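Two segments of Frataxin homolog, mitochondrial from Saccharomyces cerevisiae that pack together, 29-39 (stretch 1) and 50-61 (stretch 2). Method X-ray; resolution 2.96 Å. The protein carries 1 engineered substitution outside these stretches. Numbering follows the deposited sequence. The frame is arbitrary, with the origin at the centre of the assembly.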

# COMPACT_ATOMS: atom_id res chain seq x y z
N TYR A 29 5.33 -1.70 15.77
CA TYR A 29 4.38 -0.81 16.47
C TYR A 29 3.64 -1.51 17.58
O TYR A 29 3.53 -1.01 18.68
CB TYR A 29 3.38 -0.22 15.49
CG TYR A 29 2.58 0.89 16.09
CD1 TYR A 29 3.06 2.18 16.12
CD2 TYR A 29 1.32 0.66 16.62
CE1 TYR A 29 2.33 3.21 16.66
CE2 TYR A 29 0.59 1.68 17.17
CZ TYR A 29 1.11 2.95 17.18
OH TYR A 29 0.39 3.97 17.73
N LEU A 30 3.14 -2.70 17.27
CA LEU A 30 2.33 -3.49 18.18
C LEU A 30 3.08 -3.95 19.42
O LEU A 30 2.46 -4.23 20.44
CB LEU A 30 1.71 -4.67 17.44
CG LEU A 30 0.78 -4.31 16.27
CD1 LEU A 30 -0.07 -5.49 15.91
CD2 LEU A 30 -0.07 -3.12 16.62
N ASP A 31 4.41 -4.03 19.34
CA ASP A 31 5.25 -4.38 20.49
C ASP A 31 5.46 -3.17 21.36
O ASP A 31 5.18 -3.23 22.53
CB ASP A 31 6.60 -4.95 20.03
CG ASP A 31 6.44 -6.25 19.28
OD1 ASP A 31 5.49 -7.00 19.57
OD2 ASP A 31 7.27 -6.52 18.38
N HIS A 32 5.91 -2.06 20.78
CA HIS A 32 6.02 -0.80 21.50
C HIS A 32 4.70 -0.37 22.13
O HIS A 32 4.66 0.53 22.98
CB HIS A 32 6.48 0.31 20.57
CG HIS A 32 7.93 0.24 20.21
ND1 HIS A 32 8.69 1.37 20.00
CD2 HIS A 32 8.75 -0.82 20.02
CE1 HIS A 32 9.92 1.00 19.69
NE2 HIS A 32 9.98 -0.32 19.69
N LEU A 33 3.62 -1.01 21.70
CA LEU A 33 2.29 -0.72 22.21
C LEU A 33 1.92 -1.74 23.29
O LEU A 33 1.33 -1.37 24.27
CB LEU A 33 1.26 -0.70 21.06
CG LEU A 33 -0.21 -0.61 21.47
CD1 LEU A 33 -0.43 0.61 22.34
CD2 LEU A 33 -1.15 -0.60 20.28
N LEU A 34 2.26 -3.01 23.09
CA LEU A 34 1.93 -4.05 24.06
C LEU A 34 2.49 -3.73 25.44
O LEU A 34 1.77 -3.83 26.41
CB LEU A 34 2.38 -5.44 23.59
CG LEU A 34 2.15 -6.62 24.56
CD1 LEU A 34 0.65 -6.82 24.87
CD2 LEU A 34 2.81 -7.89 24.04
N ASP A 35 3.76 -3.33 25.53
CA ASP A 35 4.39 -3.11 26.83
C ASP A 35 4.36 -1.65 27.30
O ASP A 35 4.79 -1.32 28.42
CB ASP A 35 5.82 -3.71 26.89
CG ASP A 35 6.77 -3.13 25.84
OD1 ASP A 35 7.78 -3.79 25.54
OD2 ASP A 35 6.51 -2.02 25.33
N SER A 36 3.87 -0.79 26.42
CA SER A 36 3.55 0.57 26.82
C SER A 36 2.12 0.64 27.38
O SER A 36 1.81 1.49 28.22
CB SER A 36 3.75 1.55 25.67
OG SER A 36 2.65 2.43 25.56
N LEU A 37 1.27 -0.27 26.93
CA LEU A 37 -0.13 -0.36 27.35
C LEU A 37 -0.31 -1.34 28.50
O LEU A 37 -1.33 -1.30 29.18
CB LEU A 37 -1.02 -0.82 26.19
CG LEU A 37 -2.37 -0.17 25.87
CD1 LEU A 37 -2.21 1.31 25.61
CD2 LEU A 37 -2.98 -0.83 24.65
N GLU A 38 0.67 -2.22 28.72
CA GLU A 38 0.62 -3.06 29.91
C GLU A 38 1.42 -2.43 31.07
O GLU A 38 1.35 -2.91 32.19
CB GLU A 38 0.99 -4.54 29.61
CG GLU A 38 2.41 -4.79 29.11
CD GLU A 38 2.67 -6.24 28.75
OE1 GLU A 38 1.71 -6.98 28.47
OE2 GLU A 38 3.84 -6.64 28.74
N GLU A 39 2.15 -1.34 30.77
CA GLU A 39 2.75 -0.42 31.78
C GLU A 39 1.76 0.70 32.17
O GLU A 39 1.98 1.42 33.14
CB GLU A 39 4.08 0.17 31.30
CG GLU A 39 4.96 0.58 32.46
CD GLU A 39 6.18 1.34 32.03
OE1 GLU A 39 6.64 1.17 30.90
OE2 GLU A 39 6.69 2.10 32.86
N ASP A 50 -6.91 -6.22 31.17
CA ASP A 50 -6.15 -7.11 30.27
C ASP A 50 -5.78 -6.49 28.92
O ASP A 50 -6.56 -5.76 28.31
CB ASP A 50 -6.91 -8.41 30.04
CG ASP A 50 -5.99 -9.58 29.69
OD1 ASP A 50 -4.76 -9.42 29.62
OD2 ASP A 50 -6.51 -10.68 29.50
N VAL A 51 -4.54 -6.76 28.50
CA VAL A 51 -4.06 -6.65 27.12
C VAL A 51 -3.49 -8.04 26.77
O VAL A 51 -2.78 -8.64 27.58
CB VAL A 51 -2.92 -5.62 26.94
CG1 VAL A 51 -3.36 -4.47 26.10
CG2 VAL A 51 -2.39 -5.15 28.27
N GLU A 52 -3.83 -8.57 25.60
CA GLU A 52 -3.18 -9.79 25.10
C GLU A 52 -2.82 -9.59 23.61
O GLU A 52 -3.57 -8.94 22.87
CB GLU A 52 -4.06 -11.03 25.40
CG GLU A 52 -3.32 -12.33 25.92
CD GLU A 52 -2.80 -12.25 27.37
OE1 GLU A 52 -1.65 -11.79 27.55
OE2 GLU A 52 -3.51 -12.66 28.32
N LEU A 53 -1.67 -10.12 23.19
CA LEU A 53 -1.17 -10.06 21.80
C LEU A 53 -0.80 -11.46 21.24
O LEU A 53 0.24 -12.01 21.62
CB LEU A 53 0.04 -9.12 21.70
CG LEU A 53 0.49 -8.54 20.35
CD1 LEU A 53 1.66 -7.65 20.55
CD2 LEU A 53 0.91 -9.62 19.36
N SER A 54 -1.63 -11.99 20.34
CA SER A 54 -1.56 -13.35 19.69
C SER A 54 -0.47 -13.57 18.68
O SER A 54 0.64 -14.06 18.96
CB SER A 54 -2.76 -13.48 18.75
OG SER A 54 -3.84 -14.11 19.37
N HIS A 55 -0.90 -13.26 17.46
CA HIS A 55 -0.13 -13.35 16.27
C HIS A 55 -0.54 -12.16 15.45
O HIS A 55 -1.36 -12.27 14.55
CB HIS A 55 -0.39 -14.68 15.58
CG HIS A 55 0.44 -15.79 16.15
ND1 HIS A 55 -0.10 -16.99 16.57
CD2 HIS A 55 1.78 -15.85 16.44
CE1 HIS A 55 0.86 -17.75 17.06
NE2 HIS A 55 2.01 -17.09 16.99
N GLY A 56 0.01 -11.01 15.81
CA GLY A 56 -0.38 -9.77 15.19
C GLY A 56 -1.85 -9.38 15.36
O GLY A 56 -2.39 -8.60 14.57
N VAL A 57 -2.49 -9.93 16.38
CA VAL A 57 -3.80 -9.48 16.82
C VAL A 57 -3.65 -9.08 18.27
O VAL A 57 -3.13 -9.85 19.06
CB VAL A 57 -4.87 -10.58 16.72
CG1 VAL A 57 -6.23 -10.05 17.15
CG2 VAL A 57 -4.93 -11.13 15.29
N MET A 58 -4.09 -7.87 18.60
CA MET A 58 -4.10 -7.40 19.97
C MET A 58 -5.49 -7.07 20.53
O MET A 58 -6.28 -6.34 19.95
CB MET A 58 -3.20 -6.18 20.11
CG MET A 58 -3.30 -5.51 21.47
SD MET A 58 -2.31 -4.03 21.49
CE MET A 58 -0.77 -4.68 22.05
N THR A 59 -5.78 -7.62 21.70
CA THR A 59 -7.04 -7.36 22.37
C THR A 59 -6.78 -6.46 23.57
O THR A 59 -5.81 -6.63 24.27
CB THR A 59 -7.72 -8.68 22.78
OG1 THR A 59 -6.73 -9.63 23.16
CG2 THR A 59 -8.50 -9.24 21.61
N LEU A 60 -7.64 -5.48 23.78
CA LEU A 60 -7.52 -4.61 24.94
C LEU A 60 -8.87 -4.45 25.67
O LEU A 60 -9.73 -3.71 25.20
CB LEU A 60 -6.90 -3.26 24.54
CG LEU A 60 -6.80 -2.12 25.56
CD1 LEU A 60 -5.81 -2.44 26.64
CD2 LEU A 60 -6.50 -0.77 24.91
N GLU A 61 -9.03 -5.17 26.79
CA GLU A 61 -10.19 -5.02 27.72
C GLU A 61 -10.23 -3.70 28.46
O GLU A 61 -9.33 -3.35 29.21
CB GLU A 61 -10.24 -6.11 28.77
CG GLU A 61 -10.04 -7.50 28.26
CD GLU A 61 -11.32 -8.22 28.08
OE1 GLU A 61 -11.82 -8.80 29.06
OE2 GLU A 61 -11.81 -8.21 26.96

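A helix laid against a β-hairpin is commonly held by apolar side chains alone, each element carrying its own backbone hydrogen bonds, and these two segments of the yeast frataxin homolog illustrate the principle. Within the hairpin, the strands pair through Glu 52 N to Thr 59 O (3.1 Å) and Thr 59 N to Glu 52 O (2.8 Å), with Glu 61 N to Asp 50 O (3.0 Å) and Ser 54 N to Val 57 O (2.9 Å) extending the ladder. The helix has its own hydrogen bonds: Leu 34 N to Leu 30 O and Leu 37 N to Leu 33 O, each at 2.9 Å. No hydrogen bond crosses between the stretches. The helix runs nearly antiparallel to strand 50-53 (155°) and roughly along strand 57-61 (25°), with axes approaching to 9.1 and 10.2 Å, leaving room for a layer of side chains.

That layer follows strand alternation. Val 51, Leu 53, Met 58 and Leu 60 all direct CA-to-CB toward the helix, whereas Glu 52 and Val 57 direct theirs away. Met 58 is extended through chi1 and chi2, both t, which carries its CE to 3.6 Å from Leu 34 CB; its SD lies 3.8 Å from Leu 33 CD2. Leu 34 also meets the first strand, its CD2 3.7 Å from Leu 53 CD1. Further along the helix, Leu 37 touches both strands, its CD2 lying 3.9 Å from Val 51 CG1 and 3.5 Å from Leu 60 CD2. These apolar groups meet in van der Waals contact, shielding one another from water; the stretches bury 491 Å², both sides summed.

Two acidic residues add minor contacts without forming a polar bond. Glu 38 offers its CB to Val 51 CG2 at 3.7 Å, while Asp 31 OD1 approaches Leu 53 CD1 at 4.0 Å. At the turn, Gly 56 adopts a positive phi that favours glycine, and its O sits 4.1 Å from Leu 30 CD1.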